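Side-chain contacts in chitinase (Thermococcus chitonophagus, PDB 5XSW), which probably hydrolyses internal beta-1,4 linkages of chitin as an endochitinase, and here binds an N-acetylglucosamine glycan: residues Y315-F318 with L319-A322; W326-T329 with E330-F334; G116-P119 with A120-P124. All coordinates share one frame; numbering follows the deposited sequence.

Overall arrangement
Contact 3 comes first along the chain, in the loop between strand 98-104 and helix 136-139, after the strands of the amino-terminal sheets. Contacts 1 and 2 follow one another on consecutive helices, 313-321 and 327-338, with centres 13 Å apart. These two helices touch directly: Phe318 CE2 packs 3.8 Å from both Ala327 CB and Ile331 CD1. Contact 3 is remote, its centre 33 Å from contact 1 and 34 Å from contact 2, and it lies across the centre of the chain from contact 2. Contacts 1 and 2 thus form one packed helical unit that probably helps to shape the glycan site, Asp333 lying about 8 Å from a bound N-acetylglucosamine, whereas contact 3 shapes a loop against helix 449-461.

Contact 1 of 3, residues Y315-F318 with L319-A322; sequences YNEF and LRLA
The carboxy-terminal turns of helix 313-321 bring Tyr315 to Phe318 against Leu319 to Ala322 through regular i to i+4 pairing. Backbone bonds climb the helix, and the last runs from Ala322 N to Phe318 O over 3.0 Å, where the chain leaves helical geometry. Leu319 leans back over the preceding turn: its CD1 sits at the edge of the Tyr315 ring, 3.9 Å from CE1, and also reaches the amide oxygen OD1 of Asn316 at 3.6 Å. Beyond the helix, Tyr315 OH bonds to Glu328 OE2 and Asn316 OD1 to Tyr308 OH, which ties this turn to helices 327-338 and 288-311.

On the outer side Arg320 bends at chi3 (68°), which folds its guanidinium back so that one face rests over Glu317 CA. The carboxylate and guanidinium planes are nearly parallel, yet Glu317 OE1 and Arg320 NH1 stay 5.2 Å apart, too far for a salt bridge, although the opposite charges probably still attract. Leu321 CD1 meets Glu317 CG at 3.7 Å. At the helix end the Ala322 methyl lies over one face of the Phe318 ring in a CH-pi contact, CB being 3.9 Å from CZ.

Contact 2 of 3, residues W326-T329 with E330-F334; sequences WAET and EIIDF
Glu330 folds back along the chain toward Trp326, and the backbone and side chain of Glu330 both meet the tryptophan. Its amide N donates to Trp326 O across 2.9 Å in a nearly straight bond, 164° at the hydrogen. Three further bonds of the same i to i+4 kind follow, from Ile331 N to Ala327 O, from Ile332 N to Glu328 O and from Asp333 N to Thr329 O.

Side-chain contacts with the backbone carbonyls of the preceding turn accompany these bonds. With chi1 at -70°, Glu330 CG stands anti to its own carbonyl carbon and passes 3.3 Å from Trp326 O, while OE2 comes to 3.4 Å from Trp326 CB. Ile331 CG1 and Ile332 CG1 similarly lie close to Ala327 O and Glu328 O, each 3.3 Å away.

All this forms the first turns of helix 327-338, for which Trp326 is the N-cap residue. Its backbone N donates to Asp324 OD1, just ahead of the helix.

Polar ends are met mostly by other parts of the fold. Glu328 OE2 makes a salt bridge to Arg304, and OE1 bonds to Tyr154 OH; Thr329 OG1 accepts a hydrogen bond from Phe151 N. The Glu330 carboxylate has a weak bond from Trp363 N to OE1, and its OE2 lies close to the like-charged Asp324. Replacing this glutamate by alanine is likely to leave Trp363 N without its weak acceptor and to open a gap beside Trp326 CB and O. Asp333 OD2 bonds to ND1 of His374, a residue lining the glycan pocket.

Contact 3 of 3, residues G116-P119 with A120-P124; sequences GELP and ASWKP
Leu118 and Trp122 project together from the two ends of a tight bend and form the close-packed half of the contact. Leu118 CD1 stands over one face of the indole, 4.2 Å from the centroid of its five-membered ring and only 13° off the normal, a CH-pi contact. Pro124 N lies over the opposite face, so the indole is held between two parts of its own chain. Trp122 CG is anti to the backbone N (chi1 -168°), which turns the ring alongside the leucine. Both side chains also pack on Val459 of helix 449-461, and the ring meets Phe127.

The residues from Pro119 to Trp122 make a type I beta turn, closed by Trp122 N donating to Pro119 O at 2.9 Å. The N-H approaches from over the carbonyl group, 53° out of its plane. A water joins the ends of the turn by donating to Pro119 O and to Trp122 O.

The turn's other side is looser. Ala120 and Ser121 are exposed at its corners, and Ser121 OG lies 3.9 Å from Pro119 CB while bonding to Asp131 OD1. Lys123 curls back over the surface, where NZ gives a weak bond of 3.4 Å to Ser121 O.

Contact 1 of 3, residues Y315-F318 with L319-A322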
loop_
_atom_site.group_PDB
_atom_site.type_symbol
_atom_site.label_atom_id
_atom_site.label_comp_id
_atom_site.label_asym_id
_atom_site.label_seq_id
_atom_site.Cartn_x
_atom_site.Cartn_y
_atom_site.Cartn_z
ATOM N N TYR A 315 -9.266 -6.770 23.021
ATOM C CA TYR A 315 -9.560 -7.674 21.878
ATOM C C TYR A 315 -10.000 -9.051 22.378
ATOM O O TYR A 315 -11.012 -9.586 21.962
ATOM C CB TYR A 315 -8.323 -7.821 20.964
ATOM C CG TYR A 315 -8.610 -8.472 19.615
ATOM C CD1 TYR A 315 -8.710 -9.837 19.498
ATOM C CD2 TYR A 315 -8.817 -7.680 18.440
ATOM C CE1 TYR A 315 -8.959 -10.456 18.238
ATOM C CE2 TYR A 315 -9.068 -8.278 17.195
ATOM C CZ TYR A 315 -9.131 -9.656 17.095
ATOM O OH TYR A 315 -9.383 -10.236 15.872
ATOM N N ASN A 316 -9.218 -9.650 23.262
ATOM C CA ASN A 316 -9.637 -10.961 23.828
ATOM C C ASN A 316 -10.948 -10.864 24.668
ATOM O O ASN A 316 -11.759 -11.780 24.692
ATOM C CB ASN A 316 -8.497 -11.546 24.683
ATOM C CG ASN A 316 -7.300 -11.952 23.822
ATOM O OD1 ASN A 316 -7.480 -12.215 22.639
ATOM N ND2 ASN A 316 -6.105 -11.967 24.384
ATOM N N GLU A 317 -11.160 -9.709 25.274
ATOM C CA GLU A 317 -12.400 -9.483 26.018
ATOM C C GLU A 317 -13.576 -9.501 25.049
ATOM O O GLU A 317 -14.581 -10.154 25.289
ATOM C CB GLU A 317 -12.304 -8.166 26.801
ATOM C CG GLU A 317 -13.543 -7.849 27.590
ATOM C CD GLU A 317 -13.524 -6.429 28.181
ATOM O OE1 GLU A 317 -12.557 -5.684 27.901
ATOM O OE2 GLU A 317 -14.480 -6.063 28.918
ATOM N N PHE A 318 -13.413 -8.860 23.884
ATOM C CA PHE A 318 -14.444 -8.945 22.846
ATOM C C PHE A 318 -14.686 -10.379 22.368
ATOM O O PHE A 318 -15.834 -10.763 22.148
ATOM C CB PHE A 318 -14.053 -8.034 21.639
ATOM C CG PHE A 318 -15.035 -8.080 20.518
ATOM C CD1 PHE A 318 -16.195 -7.326 20.572
ATOM C CD2 PHE A 318 -14.820 -8.904 19.447
ATOM C CE1 PHE A 318 -17.102 -7.390 19.574
ATOM C CE2 PHE A 318 -15.742 -8.973 18.398
ATOM C CZ PHE A 318 -16.869 -8.222 18.463
ATOM N N LEU A 319 -13.617 -11.153 22.159
ATOM C CA LEU A 319 -13.784 -12.551 21.704
ATOM C C LEU A 319 -14.591 -13.371 22.763
ATOM O O LEU A 319 -15.430 -14.210 22.452
ATOM C CB LEU A 319 -12.427 -13.225 21.487
ATOM C CG LEU A 319 -11.415 -12.750 20.385
ATOM C CD1 LEU A 319 -10.067 -13.486 20.473
ATOM C CD2 LEU A 319 -12.022 -12.937 19.010
ATOM N N ARG A 320 -14.299 -13.117 24.022
ATOM C CA ARG A 320 -14.988 -13.810 25.153
ATOM C C ARG A 320 -16.479 -13.415 25.185
ATOM O O ARG A 320 -17.338 -14.258 25.290
ATOM C CB ARG A 320 -14.210 -13.461 26.439
ATOM C CG ARG A 320 -14.666 -13.967 27.792
ATOM C CD ARG A 320 -13.490 -13.833 28.823
ATOM N NE ARG A 320 -13.122 -12.451 29.173
ATOM C CZ ARG A 320 -11.947 -11.848 28.898
ATOM N NH1 ARG A 320 -11.759 -10.587 29.283
ATOM N NH2 ARG A 320 -10.953 -12.471 28.245
ATOM N N LEU A 321 -16.798 -12.141 24.979
ATOM C CA LEU A 321 -18.165 -11.651 25.239
ATOM C C LEU A 321 -19.126 -11.576 24.092
ATOM O O LEU A 321 -20.339 -11.585 24.329
ATOM C CB LEU A 321 -18.118 -10.242 25.849
ATOM C CG LEU A 321 -17.339 -10.042 27.161
ATOM C CD1 LEU A 321 -17.199 -8.576 27.520
ATOM C CD2 LEU A 321 -18.057 -10.759 28.278
ATOM N N ALA A 322 -18.626 -11.435 22.853
ATOM C CA ALA A 322 -19.536 -11.197 21.726
ATOM C C ALA A 322 -20.568 -12.302 21.608
ATOM O O ALA A 322 -20.233 -13.479 21.713
ATOM C CB ALA A 322 -18.738 -11.062 20.395
#

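Contact 2 of 3, residues W326-T329 with E330-F334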
loop_
_atom_site.group_PDB
_atom_site.type_symbol
_atom_site.label_atom_id
_atom_site.label_comp_id
_atom_site.label_asym_id
_atom_site.label_seq_id
_atom_site.Cartn_x
_atom_site.Cartn_y
_atom_site.Cartn_z
ATOM N N TRP A 326 -19.140 -15.843 15.194
ATOM C CA TRP A 326 -18.332 -15.622 13.978
ATOM C C TRP A 326 -17.882 -14.144 13.915
ATOM O O TRP A 326 -17.357 -13.693 12.880
ATOM C CB TRP A 326 -19.143 -16.020 12.747
ATOM C CG TRP A 326 -19.239 -17.497 12.509
ATOM C CD1 TRP A 326 -20.142 -18.372 13.068
ATOM C CD2 TRP A 326 -18.400 -18.285 11.652
ATOM N NE1 TRP A 326 -19.900 -19.653 12.614
ATOM C CE2 TRP A 326 -18.848 -19.628 11.742
ATOM C CE3 TRP A 326 -17.312 -17.988 10.833
ATOM C CZ2 TRP A 326 -18.241 -20.673 11.035
ATOM C CZ3 TRP A 326 -16.720 -19.022 10.123
ATOM C CH2 TRP A 326 -17.177 -20.346 10.234
ATOM N N ALA A 327 -18.084 -13.398 15.018
ATOM C CA ALA A 327 -17.776 -11.972 15.032
ATOM C C ALA A 327 -16.333 -11.640 14.550
ATOM O O ALA A 327 -16.186 -10.780 13.705
ATOM C CB ALA A 327 -17.977 -11.381 16.422
ATOM N N GLU A 328 -15.300 -12.286 15.098
ATOM C CA GLU A 328 -13.944 -11.985 14.722
ATOM C C GLU A 328 -13.736 -12.186 13.191
ATOM O O GLU A 328 -13.136 -11.340 12.476
ATOM C CB GLU A 328 -12.956 -12.852 15.497
ATOM C CG GLU A 328 -11.501 -12.612 15.012
ATOM C CD GLU A 328 -10.449 -13.381 15.797
ATOM O OE1 GLU A 328 -10.701 -14.578 16.109
ATOM O OE2 GLU A 328 -9.372 -12.819 16.042
ATOM N N THR A 329 -14.211 -13.318 12.715
ATOM C CA THR A 329 -14.068 -13.692 11.287
ATOM C C THR A 329 -14.796 -12.669 10.398
ATOM O O THR A 329 -14.308 -12.300 9.330
ATOM C CB THR A 329 -14.588 -15.142 11.029
ATOM O OG1 THR A 329 -13.761 -16.054 11.796
ATOM C CG2 THR A 329 -14.461 -15.485 9.529
ATOM N N GLU A 330 -15.977 -12.232 10.809
ATOM C CA GLU A 330 -16.691 -11.206 10.068
ATOM C C GLU A 330 -15.896 -9.867 9.976
ATOM O O GLU A 330 -15.825 -9.261 8.899
ATOM C CB GLU A 330 -18.067 -10.916 10.751
ATOM C CG GLU A 330 -19.025 -12.110 10.569
ATOM C CD GLU A 330 -20.205 -12.003 11.523
ATOM O OE1 GLU A 330 -20.689 -10.880 11.722
ATOM O OE2 GLU A 330 -20.625 -13.020 12.066
ATOM N N ILE A 331 -15.329 -9.429 11.093
ATOM C CA ILE A 331 -14.542 -8.188 11.175
ATOM C C ILE A 331 -13.310 -8.307 10.271
ATOM O O ILE A 331 -12.996 -7.421 9.454
ATOM C CB ILE A 331 -14.104 -7.915 12.591
ATOM C CG1 ILE A 331 -15.336 -7.555 13.446
ATOM C CG2 ILE A 331 -13.088 -6.745 12.647
ATOM C CD1 ILE A 331 -15.056 -7.446 14.941
ATOM N N ILE A 332 -12.609 -9.411 10.417
ATOM C CA ILE A 332 -11.396 -9.607 9.628
ATOM C C ILE A 332 -11.737 -9.708 8.109
ATOM O O ILE A 332 -11.039 -9.106 7.297
ATOM C CB ILE A 332 -10.610 -10.883 10.075
ATOM C CG1 ILE A 332 -9.997 -10.742 11.480
ATOM C CG2 ILE A 332 -9.452 -11.227 9.097
ATOM C CD1 ILE A 332 -9.187 -9.463 11.725
ATOM N N ASP A 333 -12.768 -10.466 7.737
ATOM C CA ASP A 333 -13.149 -10.529 6.328
ATOM C C ASP A 333 -13.631 -9.154 5.807
ATOM O O ASP A 333 -13.328 -8.753 4.696
ATOM C CB ASP A 333 -14.266 -11.520 6.094
ATOM C CG ASP A 333 -14.576 -11.662 4.641
ATOM O OD1 ASP A 333 -13.719 -12.228 3.941
ATOM O OD2 ASP A 333 -15.613 -11.140 4.141
ATOM N N PHE A 334 -14.431 -8.456 6.595
ATOM C CA PHE A 334 -14.849 -7.110 6.174
ATOM C C PHE A 334 -13.643 -6.181 5.909
ATOM O O PHE A 334 -13.607 -5.465 4.917
ATOM C CB PHE A 334 -15.808 -6.504 7.240
ATOM C CG PHE A 334 -16.248 -5.083 6.932
ATOM C CD1 PHE A 334 -17.181 -4.836 5.919
ATOM C CD2 PHE A 334 -15.706 -4.039 7.627
ATOM C CE1 PHE A 334 -17.593 -3.522 5.644
ATOM C CE2 PHE A 334 -16.120 -2.733 7.400
ATOM C CZ PHE A 334 -17.060 -2.464 6.395
#

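Contact 3 of 3, residues G116-P119 with A120-P124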
loop_
_atom_site.group_PDB
_atom_site.type_symbol
_atom_site.label_atom_id
_atom_site.label_comp_id
_atom_site.label_asym_id
_atom_site.label_seq_id
_atom_site.Cartn_x
_atom_site.Cartn_y
_atom_site.Cartn_z
ATOM N N GLY A 116 -0.480 -28.461 16.768
ATOM C CA GLY A 116 0.082 -29.742 17.203
ATOM C C GLY A 116 1.580 -29.582 17.368
ATOM O O GLY A 116 2.131 -28.557 17.001
ATOM N N GLU A 117 2.258 -30.592 17.908
ATOM C CA GLU A 117 3.699 -30.493 18.156
ATOM C C GLU A 117 4.358 -31.837 17.883
ATOM O O GLU A 117 3.699 -32.854 18.027
ATOM C CB GLU A 117 3.965 -30.089 19.619
ATOM C CG GLU A 117 3.507 -28.705 19.992
ATOM C CD GLU A 117 3.967 -28.329 21.396
ATOM O OE1 GLU A 117 4.409 -29.241 22.131
ATOM O OE2 GLU A 117 3.904 -27.137 21.759
ATOM N N LEU A 118 5.605 -31.819 17.434
ATOM C CA LEU A 118 6.365 -33.044 17.227
ATOM C C LEU A 118 6.579 -33.669 18.598
ATOM O O LEU A 118 6.662 -32.936 19.590
ATOM C CB LEU A 118 7.718 -32.756 16.586
ATOM C CG LEU A 118 7.700 -32.339 15.113
ATOM C CD1 LEU A 118 9.041 -31.819 14.654
ATOM C CD2 LEU A 118 7.275 -33.520 14.271
ATOM N N PRO A 119 6.689 -35.003 18.659
ATOM C CA PRO A 119 7.031 -35.631 19.943
ATOM C C PRO A 119 8.230 -34.967 20.590
ATOM O O PRO A 119 9.189 -34.528 19.926
ATOM C CB PRO A 119 7.342 -37.081 19.543
ATOM C CG PRO A 119 6.379 -37.339 18.403
ATOM C CD PRO A 119 6.356 -36.009 17.626
ATOM N N ALA A 120 8.146 -34.834 21.907
ATOM C CA ALA A 120 9.232 -34.250 22.673
ATOM C C ALA A 120 10.574 -34.980 22.471
ATOM O O ALA A 120 11.654 -34.380 22.563
ATOM C CB ALA A 120 8.849 -34.222 24.176
ATOM N N SER A 121 10.518 -36.269 22.154
ATOM C CA SER A 121 11.779 -36.957 21.846
ATOM C C SER A 121 12.465 -36.549 20.529
ATOM O O SER A 121 13.655 -36.863 20.330
ATOM C CB SER A 121 11.543 -38.458 21.822
ATOM O OG SER A 121 10.607 -38.796 20.828
ATOM N N TRP A 122 11.759 -35.831 19.640
ATOM C CA TRP A 122 12.364 -35.419 18.361
ATOM C C TRP A 122 13.573 -34.521 18.552
ATOM O O TRP A 122 13.534 -33.563 19.323
ATOM C CB TRP A 122 11.320 -34.687 17.453
ATOM C CG TRP A 122 11.845 -34.537 16.076
ATOM C CD1 TRP A 122 11.674 -35.397 15.030
ATOM C CD2 TRP A 122 12.670 -33.475 15.601
ATOM N NE1 TRP A 122 12.341 -34.916 13.926
ATOM C CE2 TRP A 122 12.970 -33.749 14.261
ATOM C CE3 TRP A 122 13.192 -32.316 16.192
ATOM C CZ2 TRP A 122 13.759 -32.903 13.484
ATOM C CZ3 TRP A 122 13.984 -31.476 15.425
ATOM C CH2 TRP A 122 14.252 -31.777 14.080
ATOM N N LYS A 123 14.624 -34.795 17.786
ATOM C CA LYS A 123 15.812 -33.968 17.708
ATOM C C LYS A 123 16.307 -34.066 16.275
ATOM O O LYS A 123 16.057 -35.053 15.611
ATOM C CB LYS A 123 16.932 -34.462 18.663
ATOM C CG LYS A 123 16.572 -34.502 20.121
ATOM C CD LYS A 123 17.706 -35.129 20.946
ATOM C CE LYS A 123 17.716 -36.680 20.875
ATOM N NZ LYS A 123 16.695 -37.358 21.778
ATOM N N PRO A 124 17.058 -33.075 15.814
ATOM C CA PRO A 124 17.626 -33.096 14.466
ATOM C C PRO A 124 18.547 -34.285 14.251
ATOM O O PRO A 124 19.061 -34.835 15.225
ATOM C CB PRO A 124 18.433 -31.804 14.398
ATOM C CG PRO A 124 17.835 -30.924 15.411
ATOM C CD PRO A 124 17.288 -31.790 16.501
HETATM O O HOH W 1 11.159 -31.956 19.947
#